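Local coordinates for protein 2-C-methyl-D-erythritol 4-phosphate cytidylyltransferase (Anaerococcus prevotii, PDB 4KT7) that probably catalyses transfer of a cytidylyl group from CTP to 2-C-methyl-D-erythritol 4-phosphate, releasing diphosphate, in the non-mevalonate route to isoprenoids, at residues D54-L58 with K97-P101; E65-K69 with R80-G84; V106-D110 with F121-I125; A137-K141 with H210-S214. All coordinates share one frame; numbering follows the deposited sequence.

Contact 1 of 4, residues D54-L58 with K97-P101; sequences DEIIL and KALDP
Strand 55-60 of the central sheet meets, through Glu-55 and Ile-57, the loop that carries the chain from helix 88-97 toward strand 105-110. The carboxylate of Glu-55 reaches the backbone of this loop: Asp-100 N donates to Glu-55 OE2 over 3.1 Å, nearly straight at 164°, on the syn lone pair. The same oxygen is hydrogen-bonded to Ser-11 OG, and OE1 forms a salt bridge with Arg-80, so both oxygens are engaged. With chi1 at 77°, CG sits between the backbone N and the carbonyl carbon, and the chain runs extended from there to the loop. Asp-100, whose OD1 accepts from Gln-102 N, brings its OD2 within 4.3 Å of Glu-55 OE1; water 1 donates to both atoms and, with Arg-80, probably eases the repulsion. Were Glu-55 an alanine, the amide of Asp-100 would probably lose its acceptor and NH1 of Arg-80 its carboxylate partner. Beside this polar group, Leu-99 CD2 lies 3.7 Å from Ile-57 CG1, and Ala-98 CB more loosely beside Ile-57 CG2. The loop thus lies against the parallel part of the mixed sheet, on a helix-to-strand return of the alternating alpha/beta order seen in the Rossmann-like GT-A fold.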
loop_
_atom_site.group_PDB
_atom_site.type_symbol
_atom_site.label_atom_id
_atom_site.label_comp_id
_atom_site.label_asym_id
_atom_site.label_seq_id
_atom_site.Cartn_x
_atom_site.Cartn_y
_atom_site.Cartn_z
ATOM N N ASP A 54 -25.891 5.818 17.148
ATOM C CA ASP A 54 -26.665 6.485 18.206
ATOM C C ASP A 54 -25.850 7.454 19.056
ATOM O O ASP A 54 -26.406 8.361 19.665
ATOM C CB ASP A 54 -27.356 5.464 19.114
ATOM C CG ASP A 54 -28.355 4.607 18.365
ATOM O OD1 ASP A 54 -29.392 5.159 17.963
ATOM O OD2 ASP A 54 -28.097 3.389 18.175
ATOM N N GLU A 55 -24.540 7.249 19.107
ATOM C CA GLU A 55 -23.658 8.150 19.850
ATOM C C GLU A 55 -22.263 8.097 19.281
ATOM O O GLU A 55 -21.858 7.082 18.709
ATOM C CB GLU A 55 -23.565 7.742 21.319
ATOM C CG GLU A 55 -22.662 6.552 21.561
ATOM C CD GLU A 55 -22.574 6.140 23.030
ATOM O OE1 GLU A 55 -22.999 6.917 23.924
ATOM O OE2 GLU A 55 -22.077 5.025 23.286
ATOM N N ILE A 56 -21.511 9.179 19.472
ATOM C CA ILE A 56 -20.145 9.267 18.958
ATOM C C ILE A 56 -19.189 9.670 20.078
ATOM O O ILE A 56 -19.379 10.711 20.728
ATOM C CB ILE A 56 -20.051 10.327 17.832
ATOM C CG1 ILE A 56 -20.975 9.970 16.658
ATOM C CG2 ILE A 56 -18.597 10.500 17.351
ATOM C CD1 ILE A 56 -20.941 11.024 15.536
ATOM N N ILE A 57 -18.161 8.853 20.289
ATOM C CA ILE A 57 -17.139 9.105 21.305
ATOM C C ILE A 57 -15.827 9.439 20.608
ATOM O O ILE A 57 -15.298 8.618 19.846
ATOM C CB ILE A 57 -16.871 7.859 22.186
ATOM C CG1 ILE A 57 -18.167 7.307 22.778
ATOM C CG2 ILE A 57 -15.887 8.193 23.301
ATOM C CD1 ILE A 57 -18.950 8.294 23.492
ATOM N N LEU A 58 -15.333 10.654 20.834
ATOM C CA LEU A 58 -14.021 11.065 20.348
ATOM C C LEU A 58 -13.002 10.735 21.407
ATOM O O LEU A 58 -13.196 11.016 22.589
ATOM C CB LEU A 58 -13.971 12.569 20.094
ATOM C CG LEU A 58 -14.699 13.069 18.857
ATOM C CD1 LEU A 58 -14.946 14.569 18.973
ATOM C CD2 LEU A 58 -13.841 12.778 17.649
ATOM N N LYS A 97 -14.652 2.119 27.459
ATOM C CA LYS A 97 -15.134 2.314 28.831
ATOM C C LYS A 97 -16.197 3.402 28.931
ATOM O O LYS A 97 -17.011 3.407 29.870
ATOM C CB LYS A 97 -13.962 2.686 29.758
ATOM C CG LYS A 97 -13.157 1.498 30.281
ATOM C CD LYS A 97 -12.180 1.956 31.381
ATOM C CE LYS A 97 -11.049 2.768 30.796
ATOM N NZ LYS A 97 -10.118 3.316 31.835
ATOM N N ALA A 98 -16.182 4.338 27.985
ATOM C CA ALA A 98 -17.077 5.502 28.036
ATOM C C ALA A 98 -18.390 5.322 27.268
ATOM O O ALA A 98 -19.190 6.252 27.168
ATOM C CB ALA A 98 -16.356 6.750 27.535
ATOM N N LEU A 99 -18.610 4.133 26.722
ATOM C CA LEU A 99 -19.814 3.876 25.930
ATOM C C LEU A 99 -21.057 3.839 26.824
ATOM O O LEU A 99 -20.990 3.436 27.990
ATOM C CB LEU A 99 -19.692 2.562 25.130
ATOM C CG LEU A 99 -18.575 2.494 24.074
ATOM C CD1 LEU A 99 -18.607 1.198 23.277
ATOM C CD2 LEU A 99 -18.657 3.680 23.131
ATOM N N ASP A 100 -22.179 4.287 26.269
ATOM C CA ASP A 100 -23.482 4.205 26.920
ATOM C C ASP A 100 -23.749 2.765 27.376
ATOM O O ASP A 100 -23.402 1.824 26.658
ATOM C CB ASP A 100 -24.532 4.615 25.898
ATOM C CG ASP A 100 -25.855 4.920 26.523
ATOM O OD1 ASP A 100 -26.570 3.958 26.885
ATOM O OD2 ASP A 100 -26.189 6.121 26.641
ATOM N N PRO A 101 -24.351 2.581 28.564
ATOM C CA PRO A 101 -24.633 1.227 29.069
ATOM C C PRO A 101 -25.508 0.400 28.123
ATOM O O PRO A 101 -25.466 -0.834 28.150
ATOM C CB PRO A 101 -25.403 1.491 30.367
ATOM C CG PRO A 101 -24.967 2.846 30.797
ATOM C CD PRO A 101 -24.751 3.619 29.530
HETATM O O HOH W 1 -25.105 8.370 25.215
#

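Contact 2 of 4, residues E65-K69 with R80-G84; sequences EDIIK and RYVYG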
loop_
_atom_site.group_PDB
_atom_site.type_symbol
_atom_site.label_atom_id
_atom_site.label_comp_id
_atom_site.label_asym_id
_atom_site.label_seq_id
_atom_site.Cartn_x
_atom_site.Cartn_y
_atom_site.Cartn_z
ATOM N N GLU A 65 -7.846 19.654 23.891
ATOM C CA GLU A 65 -9.204 19.757 24.437
ATOM C C GLU A 65 -9.954 21.050 24.066
ATOM O O GLU A 65 -11.109 21.000 23.654
ATOM C CB GLU A 65 -9.216 19.544 25.957
ATOM C CG GLU A 65 -10.623 19.586 26.553
ATOM C CD GLU A 65 -10.679 19.155 28.011
ATOM O OE1 GLU A 65 -9.604 19.058 28.651
ATOM O OE2 GLU A 65 -11.803 18.920 28.521
ATOM N N ASP A 66 -9.296 22.197 24.192
ATOM C CA ASP A 66 -9.934 23.473 23.873
ATOM C C ASP A 66 -10.397 23.573 22.421
ATOM O O ASP A 66 -11.514 24.006 22.146
ATOM C CB ASP A 66 -9.001 24.632 24.218
ATOM C CG ASP A 66 -8.857 24.826 25.712
ATOM O OD1 ASP A 66 -9.860 24.601 26.428
ATOM O OD2 ASP A 66 -7.748 25.188 26.167
ATOM N N ILE A 67 -9.537 23.169 21.497
ATOM C CA ILE A 67 -9.902 23.140 20.085
ATOM C C ILE A 67 -10.947 22.055 19.812
ATOM O O ILE A 67 -11.803 22.212 18.932
ATOM C CB ILE A 67 -8.664 22.932 19.191
ATOM C CG1 ILE A 67 -7.615 24.001 19.504
ATOM C CG2 ILE A 67 -9.042 22.969 17.724
ATOM C CD1 ILE A 67 -8.094 25.423 19.283
ATOM N N ILE A 68 -10.889 20.959 20.568
ATOM C CA ILE A 68 -11.920 19.927 20.458
ATOM C C ILE A 68 -13.295 20.467 20.845
ATOM O O ILE A 68 -14.285 20.194 20.158
ATOM C CB ILE A 68 -11.597 18.675 21.291
ATOM C CG1 ILE A 68 -10.444 17.899 20.645
ATOM C CG2 ILE A 68 -12.804 17.748 21.362
ATOM C CD1 ILE A 68 -10.812 17.259 19.305
ATOM N N LYS A 69 -13.352 21.246 21.926
ATOM C CA LYS A 69 -14.597 21.872 22.353
ATOM C C LYS A 69 -15.163 22.802 21.276
ATOM O O LYS A 69 -16.377 22.835 21.033
ATOM C CB LYS A 69 -14.367 22.674 23.639
ATOM C CG LYS A 69 -14.018 21.839 24.858
ATOM C CD LYS A 69 -13.816 22.744 26.079
ATOM C CE LYS A 69 -13.591 21.936 27.353
ATOM N NZ LYS A 69 -13.318 22.798 28.548
ATOM N N ARG A 80 -19.574 13.219 22.359
ATOM C CA ARG A 80 -18.749 13.676 23.471
ATOM C C ARG A 80 -17.338 13.140 23.319
ATOM O O ARG A 80 -17.039 12.418 22.361
ATOM C CB ARG A 80 -19.358 13.252 24.808
ATOM C CG ARG A 80 -19.525 11.750 24.941
ATOM C CD ARG A 80 -20.267 11.351 26.219
ATOM N NE ARG A 80 -20.182 9.904 26.423
ATOM C CZ ARG A 80 -21.060 9.032 25.939
ATOM N NH1 ARG A 80 -22.100 9.466 25.240
ATOM N NH2 ARG A 80 -20.898 7.729 26.152
ATOM N N TYR A 81 -16.468 13.490 24.259
ATOM C CA TYR A 81 -15.073 13.071 24.176
ATOM C C TYR A 81 -14.529 12.574 25.503
ATOM O O TYR A 81 -14.993 12.999 26.572
ATOM C CB TYR A 81 -14.210 14.225 23.651
ATOM C CG TYR A 81 -14.138 15.440 24.562
ATOM C CD1 TYR A 81 -13.233 15.496 25.616
ATOM C CD2 TYR A 81 -14.949 16.547 24.337
ATOM C CE1 TYR A 81 -13.157 16.614 26.433
ATOM C CE2 TYR A 81 -14.885 17.665 25.154
ATOM C CZ TYR A 81 -13.984 17.689 26.198
ATOM O OH TYR A 81 -13.912 18.800 27.003
ATOM N N VAL A 82 -13.541 11.682 25.418
ATOM C CA VAL A 82 -12.739 11.253 26.562
ATOM C C VAL A 82 -11.258 11.414 26.226
ATOM O O VAL A 82 -10.892 11.515 25.045
ATOM C CB VAL A 82 -13.021 9.775 26.959
ATOM C CG1 VAL A 82 -14.417 9.655 27.556
ATOM C CG2 VAL A 82 -12.890 8.864 25.759
ATOM N N TYR A 83 -10.406 11.438 27.250
ATOM C CA TYR A 83 -8.969 11.540 27.022
ATOM C C TYR A 83 -8.443 10.181 26.572
ATOM O O TYR A 83 -8.883 9.138 27.067
ATOM C CB TYR A 83 -8.227 11.951 28.298
ATOM C CG TYR A 83 -8.496 13.355 28.809
ATOM C CD1 TYR A 83 -9.066 14.325 28.006
ATOM C CD2 TYR A 83 -8.157 13.701 30.113
ATOM C CE1 TYR A 83 -9.295 15.616 28.494
ATOM C CE2 TYR A 83 -8.380 14.969 30.609
ATOM C CZ TYR A 83 -8.945 15.924 29.802
ATOM O OH TYR A 83 -9.157 17.180 30.323
ATOM N N GLY A 84 -7.486 10.179 25.646
ATOM C CA GLY A 84 -6.881 8.927 25.216
ATOM C C GLY A 84 -5.718 8.535 26.117
ATOM O O GLY A 84 -5.545 9.103 27.187
#
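Two tyrosine hydroxyls hydrogen-bond to one carboxylate, that of Glu-65. Tyr-81 OH donates to Glu-65 OE2 and Tyr-83 OH to Glu-65 OE1, each bond 2.6 Å long. They approach differently: OE2 receives its hydroxyl on the anti lone pair, whereas OE1 is met on the syn side, 33° out of the carboxylate plane. Both ring planes stand nearly perpendicular to the carboxylate, and each ring presents its edge to it. Glu-65 gets there because CG is anti to the backbone N (chi1 -178°) and the chain stays extended beyond it; the paired bonds should fix the rotation of its end. With a glutamine here, one of the two tyrosine hydroxyls would probably lose its acceptor, because the amide nitrogen cannot take its proton.

The remaining contacts are packing. Ile-68 CG2 approaches Tyr-81 CD2 obliquely at 3.9 Å, on the buried side of the helix. At the outer margin the extended aliphatic chain of Lys-69 passes the phenol, its CE 3.2 Å from Tyr-81 OH.

The short axes of helix 65-69 and strand 80-83 run 10.5 Å apart and nearly antiparallel, at 171°. They belong to the beta-alpha-beta unit of strand 55-60, helix 65-73 and strand 79-83, in which Ile-68 and Tyr-81 both also pack on Ile-60 of the neighbouring parallel strand.

Contact 3 of 4, residues V106-D110 with F121-I125; sequences VLTHD and FLKTI
Leu-107 and His-109 of strand 106-110 face helix 121-125, whose axis passes 10.1 Å from that of the strand at 143° between their N-to-C directions; the closest alpha carbons are those of Leu-107 and Ile-125, at 7.6 Å. The aromatic pair is T-shaped (edge-to-face): Phe-121 turns its edge to the face of His-109, with ring centroids 4.8 Å apart and planes inclined at 68°. Phe-121 CZ stands over the middle of the imidazole, 3.6 Å above its plane, while CE1 of the same ring lies near His-109 CG. For His-109, a chi1 of -178° sets CG anti to the backbone N and carries the imidazole out from the strand to meet the phenyl edge.

Leu-107 divides its two methyls. CD2 lies against the edge of the phenyl ring, 3.9 Å from Phe-121 CD1, and CD1 reaches Ile-125 CG1 at the same separation of 3.9 Å, with Thr-124 CG2 a looser neighbour at 4.3 Å. Both Phe-121 and Ile-125 are crossed by Leu-107 at roughly a right angle. Pro-168 of the adjoining strand and Val-47 of helix 39-48 add to the surroundings of Phe-121.

The touching residues are all buried, and what joins the two segments is dispersion together with the weak electrostatics of the aromatic pair. NE2 is hydrogen-bonded at the ring edge to Arg-113 O, while the face of the imidazole packs against the phenyl edge.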
loop_
_atom_site.group_PDB
_atom_site.type_symbol
_atom_site.label_atom_id
_atom_site.label_comp_id
_atom_site.label_asym_id
_atom_site.label_seq_id
_atom_site.Cartn_x
_atom_site.Cartn_y
_atom_site.Cartn_z
ATOM N N VAL A 106 -20.386 -1.609 18.381
ATOM C CA VAL A 106 -19.451 -0.486 18.355
ATOM C C VAL A 106 -18.678 -0.458 17.050
ATOM O O VAL A 106 -18.140 -1.482 16.607
ATOM C CB VAL A 106 -18.479 -0.487 19.564
ATOM C CG1 VAL A 106 -17.820 -1.830 19.733
ATOM C CG2 VAL A 106 -17.418 0.607 19.420
ATOM N N LEU A 107 -18.673 0.710 16.417
ATOM C CA LEU A 107 -17.862 0.951 15.231
ATOM C C LEU A 107 -16.679 1.836 15.637
ATOM O O LEU A 107 -16.830 2.781 16.415
ATOM C CB LEU A 107 -18.732 1.638 14.159
ATOM C CG LEU A 107 -18.099 2.164 12.865
ATOM C CD1 LEU A 107 -19.098 2.017 11.710
ATOM C CD2 LEU A 107 -17.683 3.628 13.009
ATOM N N THR A 108 -15.491 1.526 15.131
ATOM C CA THR A 108 -14.321 2.342 15.431
ATOM C C THR A 108 -13.837 2.948 14.126
ATOM O O THR A 108 -14.017 2.343 13.073
ATOM C CB THR A 108 -13.197 1.501 16.051
ATOM O OG1 THR A 108 -12.782 0.488 15.110
ATOM C CG2 THR A 108 -13.706 0.819 17.301
ATOM N N HIS A 109 -13.228 4.128 14.178
ATOM C CA HIS A 109 -12.693 4.737 12.955
ATOM C C HIS A 109 -11.608 5.735 13.310
ATOM O O HIS A 109 -11.711 6.417 14.345
ATOM C CB HIS A 109 -13.801 5.437 12.170
ATOM C CG HIS A 109 -13.343 6.054 10.877
ATOM N ND1 HIS A 109 -13.058 5.297 9.750
ATOM C CD2 HIS A 109 -13.143 7.341 10.527
ATOM C CE1 HIS A 109 -12.719 6.110 8.762
ATOM N NE2 HIS A 109 -12.757 7.351 9.200
ATOM N N ASP A 110 -10.579 5.823 12.456
ATOM C CA ASP A 110 -9.464 6.747 12.674
ATOM C C ASP A 110 -9.899 8.166 12.368
ATOM O O ASP A 110 -10.364 8.457 11.254
ATOM C CB ASP A 110 -8.270 6.431 11.749
ATOM C CG ASP A 110 -7.671 5.052 11.984
ATOM O OD1 ASP A 110 -7.793 4.520 13.116
ATOM O OD2 ASP A 110 -7.059 4.505 11.026
ATOM N N PHE A 121 -19.468 3.529 5.914
ATOM C CA PHE A 121 -19.915 3.323 7.294
ATOM C C PHE A 121 -21.197 2.505 7.369
ATOM O O PHE A 121 -21.328 1.634 8.227
ATOM C CB PHE A 121 -20.126 4.662 8.000
ATOM C CG PHE A 121 -18.839 5.392 8.294
ATOM C CD1 PHE A 121 -18.080 5.062 9.404
ATOM C CD2 PHE A 121 -18.395 6.410 7.456
ATOM C CE1 PHE A 121 -16.884 5.744 9.685
ATOM C CE2 PHE A 121 -17.213 7.085 7.727
ATOM C CZ PHE A 121 -16.460 6.747 8.844
ATOM N N LEU A 122 -22.148 2.796 6.483
ATOM C CA LEU A 122 -23.396 2.031 6.425
ATOM C C LEU A 122 -23.136 0.572 6.054
ATOM O O LEU A 122 -23.738 -0.341 6.628
ATOM C CB LEU A 122 -24.353 2.656 5.413
ATOM C CG LEU A 122 -24.901 4.046 5.772
ATOM C CD1 LEU A 122 -25.807 4.601 4.669
ATOM C CD2 LEU A 122 -25.656 3.982 7.091
ATOM N N LYS A 123 -22.231 0.340 5.103
ATOM C CA LYS A 123 -21.901 -1.028 4.700
ATOM C C LYS A 123 -21.269 -1.795 5.842
ATOM O O LYS A 123 -21.526 -2.994 6.020
ATOM C CB LYS A 123 -20.954 -1.023 3.501
ATOM C CG LYS A 123 -21.653 -0.699 2.177
ATOM C CD LYS A 123 -20.648 -0.142 1.158
ATOM C CE LYS A 123 -19.543 -1.147 0.861
ATOM N NZ LYS A 123 -18.414 -0.580 0.040
ATOM N N THR A 124 -20.422 -1.113 6.605
ATOM C CA THR A 124 -19.774 -1.742 7.751
ATOM C C THR A 124 -20.824 -2.078 8.809
ATOM O O THR A 124 -20.827 -3.175 9.364
ATOM C CB THR A 124 -18.713 -0.807 8.343
ATOM O OG1 THR A 124 -17.816 -0.425 7.304
ATOM C CG2 THR A 124 -17.929 -1.496 9.442
ATOM N N ILE A 125 -21.732 -1.143 9.077
ATOM C CA ILE A 125 -22.813 -1.399 10.037
ATOM C C ILE A 125 -23.730 -2.562 9.589
ATOM O O ILE A 125 -24.046 -3.467 10.375
ATOM C CB ILE A 125 -23.627 -0.105 10.293
ATOM C CG1 ILE A 125 -22.788 0.886 11.096
ATOM C CG2 ILE A 125 -24.956 -0.376 11.025
ATOM C CD1 ILE A 125 -23.490 2.223 11.298
#

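Contact 4 of 4, residues A137-K141 with H210-S214; sequences ATKSK and HGEYS
Tyr-213 OH donates to Lys-139 O over 2.6 Å, with the donor tilted 16° from the carbonyl plane and the acceptor lying at the edge of the phenol ring. A backbone bond holds the other end: Gly-211 N donates to Ala-137 O at 2.8 Å, 162° at the hydrogen, reaching the carbonyl from above its plane. The same oxygen also receives a CA-H...O contact from His-210. Water 2 lies between the segments, accepting from Lys-139 N and hydrogen-bonded to His-210 ND1.

Both faces of the Tyr-213 ring are occupied. Lys-141 lies over one, its CE 3.9 Å from the centroid and NZ 4.4 Å from it, nearly on the ring normal, which is a cation-pi contact joined to a CH-pi one. CG of this lysine lies beside its backbone N (chi1 -80°), and the extended chain beyond CG spans the ring. On the opposite face Thr-138 CG2 makes a second CH-pi contact, 4.2 Å from the centroid. That methyl also packs on the backbone of Gly-211, with Thr-138 CG2 3.5 Å from Gly-211 C, while Thr-138 CB rests near Tyr-213 CE1.

Ala-137 and His-210 form a parallel bridge where strand 133-139 runs beside strand 206-210; beyond it the chain enters the loop leading to helix 221-231. Strand 162-166 flanks strand 133-139 antiparallel, and Met-151 of the second subunit packs on His-210.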
loop_
_atom_site.group_PDB
_atom_site.type_symbol
_atom_site.label_atom_id
_atom_site.label_comp_id
_atom_site.label_asym_id
_atom_site.label_seq_id
_atom_site.Cartn_x
_atom_site.Cartn_y
_atom_site.Cartn_z
ATOM N N ALA A 137 -11.364 -3.281 4.032
ATOM C CA ALA A 137 -10.046 -3.590 3.472
ATOM C C ALA A 137 -10.117 -3.475 1.959
ATOM O O ALA A 137 -11.215 -3.509 1.394
ATOM C CB ALA A 137 -9.598 -5.016 3.898
ATOM N N THR A 138 -8.956 -3.320 1.307
ATOM C CA THR A 138 -8.918 -3.195 -0.155
ATOM C C THR A 138 -7.871 -4.130 -0.733
ATOM O O THR A 138 -6.792 -4.298 -0.143
ATOM C CB THR A 138 -8.583 -1.773 -0.633
ATOM O OG1 THR A 138 -7.372 -1.319 -0.002
ATOM C CG2 THR A 138 -9.752 -0.797 -0.362
ATOM N N LYS A 139 -8.186 -4.737 -1.877
ATOM C CA LYS A 139 -7.243 -5.645 -2.502
ATOM C C LYS A 139 -5.965 -4.873 -2.781
ATOM O O LYS A 139 -6.011 -3.735 -3.265
ATOM C CB LYS A 139 -7.785 -6.230 -3.801
ATOM C CG LYS A 139 -6.837 -7.266 -4.402
ATOM C CD LYS A 139 -7.398 -7.838 -5.703
ATOM C CE LYS A 139 -8.459 -8.895 -5.411
ATOM N NZ LYS A 139 -9.281 -9.155 -6.627
ATOM N N SER A 140 -4.825 -5.460 -2.438
ATOM C CA SER A 140 -3.575 -4.734 -2.598
ATOM C C SER A 140 -3.278 -4.577 -4.071
ATOM O O SER A 140 -3.273 -5.561 -4.834
ATOM C CB SER A 140 -2.415 -5.457 -1.902
ATOM O OG SER A 140 -1.194 -4.803 -2.209
ATOM N N LYS A 141 -3.070 -3.330 -4.471
ATOM C CA LYS A 141 -2.633 -3.025 -5.816
ATOM C C LYS A 141 -1.138 -3.269 -6.002
ATOM O O LYS A 141 -0.702 -3.534 -7.107
ATOM C CB LYS A 141 -2.973 -1.575 -6.167
ATOM C CG LYS A 141 -4.414 -1.362 -6.570
ATOM C CD LYS A 141 -4.631 0.092 -7.046
ATOM C CE LYS A 141 -6.087 0.335 -7.436
ATOM N NZ LYS A 141 -6.384 1.749 -7.828
ATOM N N HIS A 210 -15.469 -4.428 1.384
ATOM C CA HIS A 210 -14.631 -3.663 0.458
ATOM C C HIS A 210 -14.568 -2.197 0.874
ATOM O O HIS A 210 -15.599 -1.519 1.006
ATOM C CB HIS A 210 -15.144 -3.760 -0.982
ATOM C CG HIS A 210 -14.966 -5.114 -1.596
ATOM N ND1 HIS A 210 -13.728 -5.617 -1.941
ATOM C CD2 HIS A 210 -15.870 -6.064 -1.943
ATOM C CE1 HIS A 210 -13.877 -6.824 -2.461
ATOM N NE2 HIS A 210 -15.164 -7.117 -2.474
ATOM N N GLY A 211 -13.350 -1.711 1.084
ATOM C CA GLY A 211 -13.141 -0.323 1.434
ATOM C C GLY A 211 -12.929 0.540 0.204
ATOM O O GLY A 211 -13.276 0.167 -0.926
ATOM N N GLU A 212 -12.354 1.709 0.424
ATOM C CA GLU A 212 -12.171 2.668 -0.639
ATOM C C GLU A 212 -10.692 2.980 -0.759
ATOM O O GLU A 212 -10.023 3.170 0.248
ATOM C CB GLU A 212 -13.010 3.922 -0.344
ATOM C CG GLU A 212 -14.516 3.678 -0.570
ATOM C CD GLU A 212 -15.433 4.667 0.154
ATOM O OE1 GLU A 212 -14.929 5.569 0.868
ATOM O OE2 GLU A 212 -16.673 4.522 0.024
ATOM N N TYR A 213 -10.176 3.007 -1.990
ATOM C CA TYR A 213 -8.765 3.310 -2.185
ATOM C C TYR A 213 -8.489 4.753 -1.781
ATOM O O TYR A 213 -7.403 5.076 -1.313
ATOM C CB TYR A 213 -8.322 3.025 -3.633
ATOM C CG TYR A 213 -8.201 1.541 -3.908
ATOM C CD1 TYR A 213 -7.152 0.806 -3.376
ATOM C CD2 TYR A 213 -9.149 0.873 -4.684
ATOM C CE1 TYR A 213 -7.044 -0.571 -3.602
ATOM C CE2 TYR A 213 -9.051 -0.505 -4.919
ATOM C CZ TYR A 213 -7.991 -1.214 -4.383
ATOM O OH TYR A 213 -7.889 -2.565 -4.621
ATOM N N SER A 214 -9.491 5.608 -1.950
ATOM C CA SER A 214 -9.380 7.008 -1.549
ATOM C C SER A 214 -9.335 7.215 -0.028
ATOM O O SER A 214 -8.969 8.291 0.433
ATOM C CB SER A 214 -10.544 7.813 -2.139
ATOM O OG SER A 214 -11.787 7.202 -1.807
HETATM O O HOH W 2 -11.075 -4.112 -2.804
#

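How the contacts relate
All four contacts reach one mixed sheet. Contact 2 is nested within the chain loop closed by contact 1, and Arg-80 joins them: its NH2 is 2.5 Å from Ala-98 O, a probable hydrogen bond, while Leu-58 N probably bonds to Arg-80 O at 2.9 Å as strands 55-60 and 79-83 pair. Contact 1 meets contact 3 more lightly, Leu-99 CD1 lying 4.1 Å from Val-106 CG2. Contact 3, with its centre about 7 Å from that of the chain, meets contact 4 through a probable hydrogen bond from Lys-123 NZ to His-210 O. Contacts 2 and 4 lie on opposite sides of the chain's centre, their centres about 31 Å apart.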